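Local coordinates for BDI_3064 protein (PDB 5Z06) that hydrolyses linear beta-1,2-glucan and beta-1,2-glucooligosaccharides of four or more units from the non-reducing end, releasing sophorose, at residues Lys4-Tyr8 against Gly77-Arg82; Tyr58-Pro62 against Pro162-Asn168; Ile222-Gly228 against Lys253-Tyr257; Lys511-Asn515 against Asp551-Tyr556; Ser591-Trp595 against Asn653-Trp658. All coordinates share one frame; numbering follows the deposited sequence.

Interaction 1. Residues Lys4-Tyr8 against Gly77-Arg82; sequences KPYDY and GNDFFR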
# COMPACT_ATOMS: atom_id res chain seq x y z
N LYS A 4 -8.17 -15.72 4.77
CA LYS A 4 -9.56 -15.47 4.23
C LYS A 4 -9.56 -15.40 2.70
O LYS A 4 -8.64 -14.84 2.11
CB LYS A 4 -10.19 -14.16 4.77
CG LYS A 4 -11.14 -14.32 5.96
CD LYS A 4 -10.48 -13.98 7.28
CE LYS A 4 -11.48 -14.02 8.42
NZ LYS A 4 -10.93 -13.36 9.63
N PRO A 5 -10.59 -15.96 2.06
CA PRO A 5 -10.62 -15.81 0.62
C PRO A 5 -11.24 -14.47 0.18
O PRO A 5 -12.24 -14.00 0.74
CB PRO A 5 -11.45 -17.01 0.17
CG PRO A 5 -12.36 -17.30 1.32
CD PRO A 5 -11.71 -16.79 2.57
N TYR A 6 -10.61 -13.86 -0.80
CA TYR A 6 -11.23 -12.74 -1.51
C TYR A 6 -12.27 -13.24 -2.53
O TYR A 6 -12.26 -14.40 -2.96
CB TYR A 6 -10.18 -11.93 -2.23
CG TYR A 6 -9.32 -11.12 -1.30
CD1 TYR A 6 -9.80 -9.93 -0.76
CD2 TYR A 6 -8.04 -11.53 -0.95
CE1 TYR A 6 -9.02 -9.17 0.08
CE2 TYR A 6 -7.25 -10.77 -0.11
CZ TYR A 6 -7.75 -9.59 0.41
OH TYR A 6 -6.99 -8.84 1.26
N ASP A 7 -13.17 -12.36 -2.90
CA ASP A 7 -13.87 -12.53 -4.15
C ASP A 7 -12.96 -11.98 -5.24
O ASP A 7 -12.31 -10.94 -5.05
CB ASP A 7 -15.19 -11.81 -4.11
CG ASP A 7 -16.06 -12.29 -2.99
OD1 ASP A 7 -16.14 -13.53 -2.80
OD2 ASP A 7 -16.66 -11.44 -2.33
N TYR A 8 -12.90 -12.69 -6.36
CA TYR A 8 -12.17 -12.23 -7.53
C TYR A 8 -13.06 -11.25 -8.31
O TYR A 8 -13.95 -11.64 -9.09
CB TYR A 8 -11.79 -13.41 -8.36
CG TYR A 8 -10.82 -13.13 -9.46
CD1 TYR A 8 -9.45 -13.26 -9.25
CD2 TYR A 8 -11.26 -12.79 -10.73
CE1 TYR A 8 -8.56 -13.05 -10.27
CE2 TYR A 8 -10.36 -12.57 -11.75
CZ TYR A 8 -9.02 -12.69 -11.52
OH TYR A 8 -8.12 -12.48 -12.53
N GLY A 77 -0.55 -9.72 -2.77
CA GLY A 77 -1.08 -10.61 -1.74
C GLY A 77 -2.54 -11.02 -1.87
O GLY A 77 -3.05 -11.74 -1.00
N ASN A 78 -3.22 -10.59 -2.95
CA ASN A 78 -4.58 -11.05 -3.27
C ASN A 78 -4.39 -12.28 -4.15
O ASN A 78 -4.27 -12.20 -5.38
CB ASN A 78 -5.43 -9.99 -4.00
CG ASN A 78 -5.86 -8.85 -3.10
OD1 ASN A 78 -7.00 -8.38 -3.19
ND2 ASN A 78 -4.96 -8.35 -2.26
N ASP A 79 -4.28 -13.41 -3.46
CA ASP A 79 -3.91 -14.70 -4.06
C ASP A 79 -4.89 -15.80 -3.74
O ASP A 79 -4.95 -16.77 -4.47
CB ASP A 79 -2.52 -15.12 -3.56
CG ASP A 79 -1.47 -14.03 -3.78
OD1 ASP A 79 -1.44 -13.47 -4.90
OD2 ASP A 79 -0.70 -13.71 -2.84
N PHE A 80 -5.64 -15.65 -2.65
CA PHE A 80 -6.58 -16.63 -2.19
C PHE A 80 -7.97 -16.09 -2.41
O PHE A 80 -8.31 -15.02 -1.94
CB PHE A 80 -6.34 -16.93 -0.72
CG PHE A 80 -4.97 -17.47 -0.45
CD1 PHE A 80 -4.62 -18.74 -0.90
CD2 PHE A 80 -4.01 -16.70 0.21
CE1 PHE A 80 -3.35 -19.25 -0.68
CE2 PHE A 80 -2.75 -17.21 0.44
CZ PHE A 80 -2.41 -18.48 -0.00
N PHE A 81 -8.77 -16.87 -3.14
CA PHE A 81 -10.09 -16.49 -3.58
C PHE A 81 -11.03 -17.65 -3.34
O PHE A 81 -10.63 -18.81 -3.27
CB PHE A 81 -10.09 -16.12 -5.07
CG PHE A 81 -9.17 -15.00 -5.43
CD1 PHE A 81 -9.59 -13.67 -5.37
CD2 PHE A 81 -7.86 -15.26 -5.82
CE1 PHE A 81 -8.72 -12.63 -5.70
CE2 PHE A 81 -6.99 -14.22 -6.15
CZ PHE A 81 -7.42 -12.91 -6.09
N ARG A 82 -12.30 -17.31 -3.24
CA ARG A 82 -13.35 -18.30 -3.22
C ARG A 82 -13.34 -18.96 -4.57
O ARG A 82 -13.06 -18.31 -5.59
CB ARG A 82 -14.70 -17.63 -3.02
CG ARG A 82 -14.86 -16.98 -1.69
CD ARG A 82 -16.29 -16.53 -1.55
NE ARG A 82 -16.44 -15.42 -0.62
CZ ARG A 82 -16.49 -15.50 0.72
NH1 ARG A 82 -16.39 -16.66 1.37
NH2 ARG A 82 -16.67 -14.39 1.41
O HOH W 1 -13.67 -15.62 -6.26
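Tyr6 and Phe81 form a single beta bridge between two loops whose end-to-end directions lie 82° apart: Tyr6 N donates to Phe80 O at 2.8 Å, and Arg82 N returns a bond to Tyr6 O at 2.9 Å. Side chains and one water make most of the remaining contact. The Asn78 amide lies flat on the Tyr6 ring, the planes only 11° apart, with OD1 above the ring centre; Asn78 ND2 is held by the carbonyl of Pro315 and the Tyr6 hydroxyl by that of Gly316. Tyr8 meets Phe81 in a T-shaped pair, its CD1 edge over the middle of the Phe81 face, centroids 5.1 Å apart. Tyr8 CG is anti to the backbone N (chi1 -169°), which carries the ring over Phe81. The water joins Tyr8 N to Arg82 O. At the other end Arg82 NE makes a salt bridge of 2.9 Å to Asp7 OD1, which it meets on the syn side but somewhat out of the carboxylate plane, while OD1 stays near the guanidinium plane. Both charges have second partners, Asp216 for Arg82 NH1 and Arg238 for Asp7 OD2, while Tyr264 OH bonds to both residues. The bridge thus ties the N-terminal lead-in to strand 9-11 to the loop between strands 65-71 and 86-93, and Tyr8 pairs through its backbone with Leu179 of strand 169-180.

Interaction 2. Residues Tyr58-Pro62 against Pro162-Asn168; sequences YVSAP and PGTADGN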
# COMPACT_ATOMS: atom_id res chain seq x y z
N TYR A 58 -22.57 2.76 -26.15
CA TYR A 58 -22.10 2.26 -27.42
C TYR A 58 -23.11 2.40 -28.54
O TYR A 58 -24.31 2.51 -28.31
CB TYR A 58 -21.68 0.79 -27.29
CG TYR A 58 -22.80 -0.11 -26.86
CD1 TYR A 58 -23.10 -0.29 -25.51
CD2 TYR A 58 -23.61 -0.76 -27.81
CE1 TYR A 58 -24.14 -1.12 -25.10
CE2 TYR A 58 -24.67 -1.59 -27.42
CZ TYR A 58 -24.94 -1.76 -26.07
OH TYR A 58 -25.98 -2.56 -25.66
N VAL A 59 -22.57 2.35 -29.75
CA VAL A 59 -23.32 2.21 -30.98
C VAL A 59 -22.73 1.01 -31.70
O VAL A 59 -21.56 0.99 -32.07
CB VAL A 59 -23.21 3.47 -31.87
CG1 VAL A 59 -24.00 3.30 -33.16
CG2 VAL A 59 -23.71 4.69 -31.11
N SER A 60 -23.56 -0.00 -31.88
CA SER A 60 -23.19 -1.17 -32.64
C SER A 60 -23.74 -0.92 -34.04
O SER A 60 -24.94 -1.07 -34.26
CB SER A 60 -23.80 -2.42 -32.01
OG SER A 60 -23.52 -2.48 -30.62
N ALA A 61 -22.88 -0.48 -34.96
CA ALA A 61 -23.30 -0.14 -36.31
C ALA A 61 -22.85 -1.23 -37.29
O ALA A 61 -21.75 -1.79 -37.15
CB ALA A 61 -22.74 1.21 -36.73
N PRO A 62 -23.70 -1.51 -38.31
CA PRO A 62 -23.29 -2.49 -39.30
C PRO A 62 -21.98 -2.07 -39.93
O PRO A 62 -21.80 -0.90 -40.24
CB PRO A 62 -24.42 -2.46 -40.34
CG PRO A 62 -25.59 -1.83 -39.66
CD PRO A 62 -25.05 -0.99 -38.55
N PRO A 162 -20.26 -6.10 -29.36
CA PRO A 162 -21.60 -5.76 -29.82
C PRO A 162 -22.57 -6.95 -29.77
O PRO A 162 -22.17 -8.11 -29.96
CB PRO A 162 -21.37 -5.35 -31.29
CG PRO A 162 -19.95 -5.00 -31.39
CD PRO A 162 -19.27 -5.94 -30.45
N GLY A 163 -23.82 -6.65 -29.49
CA GLY A 163 -24.90 -7.55 -29.83
C GLY A 163 -25.29 -7.21 -31.25
O GLY A 163 -24.42 -6.98 -32.11
N THR A 164 -26.60 -7.17 -31.49
CA THR A 164 -27.14 -6.78 -32.78
C THR A 164 -26.59 -5.42 -33.15
O THR A 164 -26.72 -4.46 -32.39
CB THR A 164 -28.68 -6.68 -32.74
OG1 THR A 164 -29.23 -7.85 -32.13
CG2 THR A 164 -29.25 -6.51 -34.13
N ALA A 165 -25.97 -5.34 -34.32
CA ALA A 165 -25.58 -4.07 -34.89
C ALA A 165 -26.81 -3.34 -35.47
O ALA A 165 -26.96 -3.21 -36.68
CB ALA A 165 -24.51 -4.28 -35.95
N ASP A 166 -27.65 -2.83 -34.58
CA ASP A 166 -28.85 -2.06 -34.98
C ASP A 166 -28.58 -0.55 -35.15
O ASP A 166 -29.50 0.20 -35.43
CB ASP A 166 -29.96 -2.27 -33.95
CG ASP A 166 -29.60 -1.72 -32.56
OD1 ASP A 166 -28.54 -1.07 -32.43
OD2 ASP A 166 -30.37 -1.93 -31.62
N GLY A 167 -27.35 -0.10 -34.89
CA GLY A 167 -26.95 1.29 -35.11
C GLY A 167 -27.46 2.33 -34.11
O GLY A 167 -27.24 3.53 -34.32
N ASN A 168 -28.11 1.89 -33.04
CA ASN A 168 -28.62 2.81 -32.02
C ASN A 168 -27.63 2.97 -30.88
O ASN A 168 -26.84 2.07 -30.57
CB ASN A 168 -29.95 2.34 -31.44
CG ASN A 168 -31.02 2.15 -32.49
OD1 ASN A 168 -31.05 2.84 -33.50
ND2 ASN A 168 -31.87 1.16 -32.28
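With OG anti to its carbonyl carbon (chi1 -51°), Ser60 sets its hydroxyl beside the Pro162 ring, Ser60 OG to Pro162 CB 3.6 Å, while CG1 of Val59, opposite the backbone N (chi1 180°), reaches 3.4 Å from Gly167 O. The Ser60 hydroxyl finds its polar partner in Trp66 NE1. The one hydrogen bond between the segments runs from Gly167 N to Ser60 O at 2.7 Å, with an N-H...O angle of 146°. Ala165 CA also approaches Ser60 O, at 3.1 Å. Residues 162-168 curl round this carbonyl as an inverse gamma turn centred on Ala165 followed by an Asx turn, in which Asp166 OD1 takes the Asn168 N-H from above the carboxylate plane. Gly167 has a positive phi, which favours glycine. The loop connects strand 155-161 of the five-stranded antiparallel sheet to strand 169-180 of the seven-stranded one, and here it packs on the end of strand 53-59. Pro62 CD lies 3.5 Å from Ala165 O.

Interaction 3. Residues Ile222-Gly228 against Lys253-Tyr257; sequences IYRSFDG and KKAYY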
# COMPACT_ATOMS: atom_id res chain seq x y z
N ILE A 222 -22.44 1.88 3.79
CA ILE A 222 -22.41 3.09 4.60
C ILE A 222 -23.44 4.06 4.04
O ILE A 222 -23.47 4.31 2.83
CB ILE A 222 -21.01 3.75 4.65
CG1 ILE A 222 -19.98 2.80 5.27
CG2 ILE A 222 -21.06 5.07 5.44
CD1 ILE A 222 -19.31 1.89 4.28
N TYR A 223 -24.25 4.60 4.95
CA TYR A 223 -25.30 5.60 4.63
C TYR A 223 -24.96 6.93 5.25
O TYR A 223 -24.48 6.99 6.37
CB TYR A 223 -26.67 5.16 5.15
CG TYR A 223 -27.21 3.96 4.41
CD1 TYR A 223 -26.85 2.68 4.81
CD2 TYR A 223 -28.04 4.11 3.30
CE1 TYR A 223 -27.31 1.57 4.13
CE2 TYR A 223 -28.52 3.00 2.62
CZ TYR A 223 -28.15 1.74 3.04
OH TYR A 223 -28.60 0.63 2.38
N ARG A 224 -25.21 7.98 4.51
CA ARG A 224 -24.91 9.32 4.95
C ARG A 224 -26.14 10.21 4.86
O ARG A 224 -26.93 10.11 3.94
CB ARG A 224 -23.80 9.92 4.11
CG ARG A 224 -23.33 11.27 4.64
CD ARG A 224 -22.23 11.80 3.76
NE ARG A 224 -22.69 12.05 2.40
CZ ARG A 224 -21.89 12.25 1.35
NH1 ARG A 224 -20.56 12.20 1.47
NH2 ARG A 224 -22.41 12.49 0.17
N SER A 225 -26.27 11.10 5.84
CA SER A 225 -27.28 12.13 5.80
C SER A 225 -26.61 13.46 6.09
O SER A 225 -25.73 13.54 6.95
CB SER A 225 -28.37 11.84 6.81
OG SER A 225 -29.38 12.82 6.70
N PHE A 226 -27.01 14.49 5.36
CA PHE A 226 -26.64 15.86 5.69
C PHE A 226 -27.66 16.57 6.57
O PHE A 226 -27.36 17.64 7.10
CB PHE A 226 -26.39 16.66 4.43
CG PHE A 226 -25.21 16.19 3.65
CD1 PHE A 226 -23.96 16.02 4.27
CD2 PHE A 226 -25.32 15.92 2.29
CE1 PHE A 226 -22.86 15.59 3.55
CE2 PHE A 226 -24.21 15.50 1.57
CZ PHE A 226 -22.98 15.33 2.20
N ASP A 227 -28.84 15.98 6.75
CA ASP A 227 -29.88 16.56 7.63
C ASP A 227 -30.32 15.66 8.79
O ASP A 227 -31.07 16.10 9.65
CB ASP A 227 -31.08 17.04 6.80
CG ASP A 227 -31.76 15.93 6.01
OD1 ASP A 227 -31.70 14.74 6.40
OD2 ASP A 227 -32.37 16.26 4.97
N GLY A 228 -29.84 14.41 8.83
CA GLY A 228 -30.25 13.45 9.85
C GLY A 228 -31.57 12.75 9.59
O GLY A 228 -31.97 11.90 10.38
N LYS A 253 -18.91 21.17 7.48
CA LYS A 253 -19.98 20.37 6.95
C LYS A 253 -20.29 19.28 7.92
O LYS A 253 -19.40 18.49 8.29
CB LYS A 253 -19.58 19.74 5.62
CG LYS A 253 -20.71 19.03 4.90
CD LYS A 253 -21.86 19.95 4.50
CE LYS A 253 -22.62 19.34 3.32
NZ LYS A 253 -23.93 19.98 2.99
N LYS A 254 -21.56 19.24 8.33
CA LYS A 254 -22.05 18.24 9.24
C LYS A 254 -22.56 17.07 8.42
O LYS A 254 -23.24 17.26 7.42
CB LYS A 254 -23.17 18.79 10.12
CG LYS A 254 -23.70 17.75 11.10
CD LYS A 254 -24.32 18.39 12.34
CE LYS A 254 -24.56 17.36 13.43
NZ LYS A 254 -25.34 17.91 14.57
N ALA A 255 -22.21 15.87 8.85
CA ALA A 255 -22.76 14.66 8.24
C ALA A 255 -23.04 13.61 9.30
O ALA A 255 -22.36 13.53 10.32
CB ALA A 255 -21.84 14.11 7.16
N TYR A 256 -24.08 12.83 9.04
CA TYR A 256 -24.52 11.78 9.91
C TYR A 256 -24.29 10.50 9.15
O TYR A 256 -24.42 10.48 7.92
CB TYR A 256 -26.03 11.89 10.21
CG TYR A 256 -26.48 13.19 10.85
CD1 TYR A 256 -26.59 14.35 10.07
CD2 TYR A 256 -26.84 13.25 12.19
CE1 TYR A 256 -27.03 15.55 10.62
CE2 TYR A 256 -27.28 14.46 12.76
CZ TYR A 256 -27.38 15.60 11.95
OH TYR A 256 -27.79 16.81 12.44
N TYR A 257 -23.97 9.44 9.87
CA TYR A 257 -23.62 8.18 9.26
C TYR A 257 -24.27 6.99 9.96
O TYR A 257 -24.43 6.96 11.18
CB TYR A 257 -22.11 7.99 9.24
CG TYR A 257 -21.41 9.01 8.41
CD1 TYR A 257 -21.19 8.82 7.06
CD2 TYR A 257 -20.95 10.19 8.99
CE1 TYR A 257 -20.54 9.78 6.29
CE2 TYR A 257 -20.30 11.16 8.23
CZ TYR A 257 -20.09 10.94 6.89
OH TYR A 257 -19.44 11.88 6.15
O HOH W 2 -25.20 18.97 6.92
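Lys253 crosses the face of the Phe226 ring at about a right angle, NZ 4.2 Å from the centroid and 17° off the ring normal, a cation-pi contact backed by CE as a CH-pi donor. A bend at chi2 (62°) turns the lysine chain over the ring. The Tyr256 ring takes a CH-pi contact from Gly228, whose CA stands 3.8 Å from its centroid; a CB here would come within 3.4 Å of Tyr256 CZ and jam against the preceding carbonyl O, which calls for glycine. On the sheet face occupied by Arg224 and Tyr257 these two run side by side, Arg224 CG 3.6 Å from Tyr257 CE1, and their polar ends share Asp246 OD2. Ser225 and Tyr256 form an antiparallel hydrogen-bonded pair, Tyr256 N to Ser225 O 2.8 Å and Ser225 N to Tyr256 O 2.9 Å. Beyond it comes an ST turn, Ser225 OG accepting from Asp227 N and also bonding Thr230 O. Strands 219-225 and 254-262 are the inner pair of a four-stranded antiparallel sheet, flanked by 232-237 and 275-278.

Interaction 4. Residues Lys511-Asn515 against Asp551-Tyr556; sequences KMYTN and DKYTNY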
# COMPACT_ATOMS: atom_id res chain seq x y z
N LYS A 511 28.66 5.50 -8.66
CA LYS A 511 29.20 4.15 -8.70
C LYS A 511 30.40 4.00 -7.73
O LYS A 511 30.68 2.90 -7.29
CB LYS A 511 29.57 3.73 -10.13
CG LYS A 511 30.83 4.38 -10.66
CD LYS A 511 31.12 3.89 -12.07
CE LYS A 511 32.53 4.26 -12.47
NZ LYS A 511 32.89 3.59 -13.75
N MET A 512 31.08 5.09 -7.39
CA MET A 512 32.17 5.08 -6.39
C MET A 512 31.68 5.24 -4.94
O MET A 512 32.48 5.54 -4.05
CB MET A 512 33.19 6.21 -6.69
CG MET A 512 33.85 6.16 -8.07
SD MET A 512 34.57 4.54 -8.36
CE MET A 512 36.02 4.58 -7.30
N TYR A 513 30.39 5.03 -4.72
CA TYR A 513 29.68 5.33 -3.46
C TYR A 513 29.48 6.80 -3.30
O TYR A 513 28.35 7.29 -3.20
CB TYR A 513 30.31 4.74 -2.19
CG TYR A 513 29.44 5.04 -1.00
CD1 TYR A 513 28.26 4.34 -0.79
CD2 TYR A 513 29.77 6.05 -0.12
CE1 TYR A 513 27.45 4.62 0.31
CE2 TYR A 513 28.97 6.35 0.96
CZ TYR A 513 27.81 5.63 1.16
OH TYR A 513 27.04 5.97 2.24
N THR A 514 30.61 7.50 -3.22
CA THR A 514 30.65 8.92 -3.49
C THR A 514 30.18 9.22 -4.91
O THR A 514 30.28 8.40 -5.83
CB THR A 514 32.07 9.47 -3.38
OG1 THR A 514 32.94 8.65 -4.17
CG2 THR A 514 32.51 9.48 -1.93
N ASN A 515 29.69 10.43 -5.08
CA ASN A 515 29.08 10.82 -6.33
C ASN A 515 29.79 12.09 -6.79
O ASN A 515 30.53 12.06 -7.78
CB ASN A 515 27.57 10.98 -6.11
CG ASN A 515 26.82 11.39 -7.37
OD1 ASN A 515 27.30 12.21 -8.15
ND2 ASN A 515 25.62 10.85 -7.54
N ASP A 551 30.08 9.86 8.00
CA ASP A 551 31.19 8.99 7.60
C ASP A 551 32.29 9.86 6.99
O ASP A 551 32.23 11.10 7.10
CB ASP A 551 30.71 7.84 6.69
CG ASP A 551 30.19 8.30 5.33
OD1 ASP A 551 30.39 9.45 4.89
OD2 ASP A 551 29.57 7.47 4.67
N LYS A 552 33.29 9.26 6.34
CA LYS A 552 34.39 10.05 5.78
C LYS A 552 33.96 10.94 4.60
O LYS A 552 34.62 11.92 4.29
CB LYS A 552 35.58 9.16 5.45
CG LYS A 552 35.49 8.30 4.20
CD LYS A 552 36.50 7.13 4.26
CE LYS A 552 37.21 6.83 2.94
NZ LYS A 552 38.46 7.64 2.79
N TYR A 553 32.83 10.62 3.98
CA TYR A 553 32.31 11.33 2.81
C TYR A 553 31.32 12.45 3.06
O TYR A 553 31.39 13.47 2.41
CB TYR A 553 31.60 10.33 1.94
CG TYR A 553 32.47 9.17 1.60
CD1 TYR A 553 33.66 9.35 0.90
CD2 TYR A 553 32.12 7.89 1.98
CE1 TYR A 553 34.47 8.28 0.57
CE2 TYR A 553 32.92 6.82 1.65
CZ TYR A 553 34.09 7.01 0.95
OH TYR A 553 34.88 5.92 0.62
N THR A 554 30.38 12.25 3.97
CA THR A 554 29.34 13.22 4.20
C THR A 554 28.68 12.98 5.53
O THR A 554 28.68 11.86 6.05
CB THR A 554 28.24 13.16 3.08
OG1 THR A 554 27.26 14.19 3.27
CG2 THR A 554 27.55 11.79 3.02
N ASN A 555 28.08 14.04 6.06
CA ASN A 555 27.04 13.91 7.05
C ASN A 555 25.74 13.47 6.33
O ASN A 555 25.43 13.99 5.26
CB ASN A 555 26.81 15.24 7.71
CG ASN A 555 25.65 15.20 8.65
OD1 ASN A 555 24.53 15.63 8.31
ND2 ASN A 555 25.87 14.62 9.82
N TYR A 556 24.99 12.53 6.91
CA TYR A 556 23.82 11.97 6.22
C TYR A 556 22.55 12.82 6.23
O TYR A 556 21.82 12.80 5.26
CB TYR A 556 23.59 10.47 6.55
CG TYR A 556 24.57 9.72 5.73
CD1 TYR A 556 24.31 9.44 4.40
CD2 TYR A 556 25.84 9.49 6.21
CE1 TYR A 556 25.25 8.85 3.60
CE2 TYR A 556 26.80 8.89 5.42
CZ TYR A 556 26.51 8.58 4.11
OH TYR A 556 27.45 7.99 3.32
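Two tyrosine hydroxyls meet at an exceptionally short separation, Tyr513 OH to Tyr556 OH 2.3 Å, a very short hydrogen bond as modelled, so the length itself is doubtful. The side chains arrive from opposite directions, and Tyr556 OH lies in the plane of the Tyr513 ring. Tyr513 CG stands anti to the backbone N (chi1 -176°), which sends the ring toward residues 551-556. Tyr556 OH in turn donates to Asp551 OD2 at 2.6 Å, on the syn side, and Tyr486 OH also bonds to OD2. The other oxygen, OD1, accepts from Tyr553 N in an Asx turn and from Thr554 N in an Asx motif. Replacing Asp551 by alanine is likely to deprive both amides and the Tyr556 and Tyr486 hydroxyls of their shared acceptor and let the turn relax. Tyr513 and Tyr553 meet obliquely, planes at 49°, with Tyr513 CD2 3.6 Å from Tyr553 CD2. The contact joins the loop after helix 495-505 to the start of helix 556-573, where Asn555 is the N-cap; helices 485-490 and 467-475 add Tyr486, Tyr487 and Met467 around it.

Interaction 5. Residues Ser591-Trp595 against Asn653-Trp658; sequences SDFAW and NLTVNW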
# COMPACT_ATOMS: atom_id res chain seq x y z
N SER A 591 6.79 2.00 -5.26
CA SER A 591 5.48 1.53 -4.88
C SER A 591 5.01 0.53 -5.89
O SER A 591 5.56 0.43 -7.02
CB SER A 591 4.49 2.70 -4.82
OG SER A 591 4.04 3.09 -6.11
N ASP A 592 3.95 -0.18 -5.54
CA ASP A 592 3.18 -0.86 -6.58
C ASP A 592 2.50 0.16 -7.49
O ASP A 592 2.08 1.21 -7.05
CB ASP A 592 2.17 -1.84 -5.98
CG ASP A 592 2.83 -3.10 -5.44
OD1 ASP A 592 4.05 -3.29 -5.67
OD2 ASP A 592 2.13 -3.91 -4.80
N PHE A 593 2.48 -0.14 -8.78
CA PHE A 593 1.72 0.64 -9.74
C PHE A 593 0.64 -0.31 -10.28
O PHE A 593 0.21 -1.20 -9.56
CB PHE A 593 2.68 1.23 -10.79
CG PHE A 593 2.05 2.17 -11.80
CD1 PHE A 593 1.01 3.05 -11.44
CD2 PHE A 593 2.49 2.15 -13.13
CE1 PHE A 593 0.45 3.89 -12.38
CE2 PHE A 593 1.91 2.97 -14.08
CZ PHE A 593 0.90 3.85 -13.70
N ALA A 594 0.23 -0.14 -11.52
CA ALA A 594 -0.99 -0.73 -12.04
C ALA A 594 -0.88 -2.25 -12.17
O ALA A 594 -1.81 -2.96 -11.86
CB ALA A 594 -1.28 -0.13 -13.40
N TRP A 595 0.26 -2.70 -12.65
CA TRP A 595 0.53 -4.11 -12.93
C TRP A 595 1.77 -4.69 -12.27
O TRP A 595 1.95 -5.89 -12.30
CB TRP A 595 0.69 -4.27 -14.44
CG TRP A 595 -0.50 -3.74 -15.16
CD1 TRP A 595 -0.60 -2.57 -15.84
CD2 TRP A 595 -1.78 -4.37 -15.23
NE1 TRP A 595 -1.87 -2.44 -16.35
CE2 TRP A 595 -2.61 -3.52 -15.99
CE3 TRP A 595 -2.30 -5.57 -14.73
CZ2 TRP A 595 -3.95 -3.83 -16.25
CZ3 TRP A 595 -3.64 -5.88 -14.98
CH2 TRP A 595 -4.44 -5.01 -15.76
N ASN A 653 -1.48 8.19 -9.90
CA ASN A 653 -0.97 8.67 -11.16
C ASN A 653 -2.09 9.45 -11.80
O ASN A 653 -3.04 8.85 -12.34
CB ASN A 653 -0.53 7.50 -12.02
CG ASN A 653 0.20 7.94 -13.27
OD1 ASN A 653 -0.19 8.91 -13.91
ND2 ASN A 653 1.27 7.25 -13.59
N LEU A 654 -2.00 10.77 -11.72
CA LEU A 654 -3.01 11.62 -12.35
C LEU A 654 -2.92 11.55 -13.87
O LEU A 654 -3.92 11.75 -14.55
CB LEU A 654 -2.93 13.07 -11.88
CG LEU A 654 -3.25 13.24 -10.40
CD1 LEU A 654 -2.99 14.68 -9.99
CD2 LEU A 654 -4.70 12.85 -10.11
N THR A 655 -1.76 11.20 -14.40
CA THR A 655 -1.57 11.19 -15.84
C THR A 655 -2.40 10.12 -16.49
O THR A 655 -3.03 10.37 -17.51
CB THR A 655 -0.08 11.09 -16.20
OG1 THR A 655 0.59 12.19 -15.59
CG2 THR A 655 0.15 11.14 -17.73
N VAL A 656 -2.43 8.93 -15.88
CA VAL A 656 -3.24 7.83 -16.37
C VAL A 656 -4.52 7.61 -15.57
O VAL A 656 -5.27 6.66 -15.84
CB VAL A 656 -2.41 6.52 -16.42
CG1 VAL A 656 -1.12 6.74 -17.18
CG2 VAL A 656 -2.12 5.97 -15.05
N ASN A 657 -4.77 8.48 -14.59
CA ASN A 657 -5.99 8.44 -13.77
C ASN A 657 -6.12 7.12 -12.99
O ASN A 657 -7.09 6.36 -13.12
CB ASN A 657 -7.25 8.72 -14.58
CG ASN A 657 -8.40 9.09 -13.68
OD1 ASN A 657 -8.20 9.80 -12.73
ND2 ASN A 657 -9.59 8.57 -13.94
N TRP A 658 -5.11 6.89 -12.16
CA TRP A 658 -4.96 5.70 -11.36
C TRP A 658 -4.63 6.09 -9.91
O TRP A 658 -3.91 7.04 -9.65
CB TRP A 658 -3.83 4.85 -11.95
CG TRP A 658 -3.53 3.63 -11.17
CD1 TRP A 658 -4.11 2.40 -11.31
CD2 TRP A 658 -2.60 3.51 -10.11
NE1 TRP A 658 -3.57 1.52 -10.41
CE2 TRP A 658 -2.64 2.18 -9.67
CE3 TRP A 658 -1.72 4.41 -9.50
CZ2 TRP A 658 -1.83 1.71 -8.64
CZ3 TRP A 658 -0.93 3.96 -8.49
CH2 TRP A 658 -0.99 2.61 -8.07
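Phe593 meets Trp658 in a T-shaped pair, packing a turn against a beta hairpin that contains a G1 bulge: Asn657 and Trp658 both face Asn653. The Phe593 edge stands on the six-membered ring of the indole, centroids 4.9 Å apart and planes at 80°, with Phe593 CD1 3.6 Å from Trp658 CE3. Both side chains have CG anti to the backbone N (chi1 -175° for Phe593), extending each toward the other segment. The bend at Phe593-Ala594 makes a hollow that the indole fills: Trp658 CH2 sits 3.5 Å from Asp592 O, CZ2 lies against the Phe593 carbonyl carbon, and Ala594 CB rests over the pyrrole end of the same face as Phe593. The tip of Phe593 is the opposing bump: its CZ points toward Val656 CG2 (3.9 Å), with Asn653 ND2 alongside at 3.4 Å, the amide turned 22° from the ring plane. Asn653 shapes that side, since its OD1 accepts from Val656 N in an Asx motif and its ND2 is held by Asn608 O and Thr610 OG1. Losing the indole to an alanine is likely to open a gap under Phe593 and Ala594 and leave the Tyr22 hydroxyl without the indole N-H. A glycerol, probably from the crystallisation liquor, lies about 4 Å from the Trp658 side chain, and Phe21 meets the indole edge-to-face. Within the hairpin, Asn653 N reaches Trp658 O at 2.7 Å.

From the N terminus, interaction 1 closes a loop of 68 intervening residues, joining the lead-in to strand 9-11 with the 77-82 loop. Interaction 2 crosses it, since 58-62 lies inside that span and 162-168 beyond; it closes 99 residues, tying the end of strand 53-59 to the 155-161 to 169-180 connection. The rest follow in series and nothing nests. Interaction 3 closes 24 residues in the four-stranded sheet. In the glycoamylase-like part, interaction 4 (35 residues) joins the loop after helix 495-505 to the start of helix 556-573, and interaction 5 (57 residues) the 591-595 turn to the 653-658 hairpin. Arg76, just before 77-82, pairs with Asp592, linking the beta region to this later part.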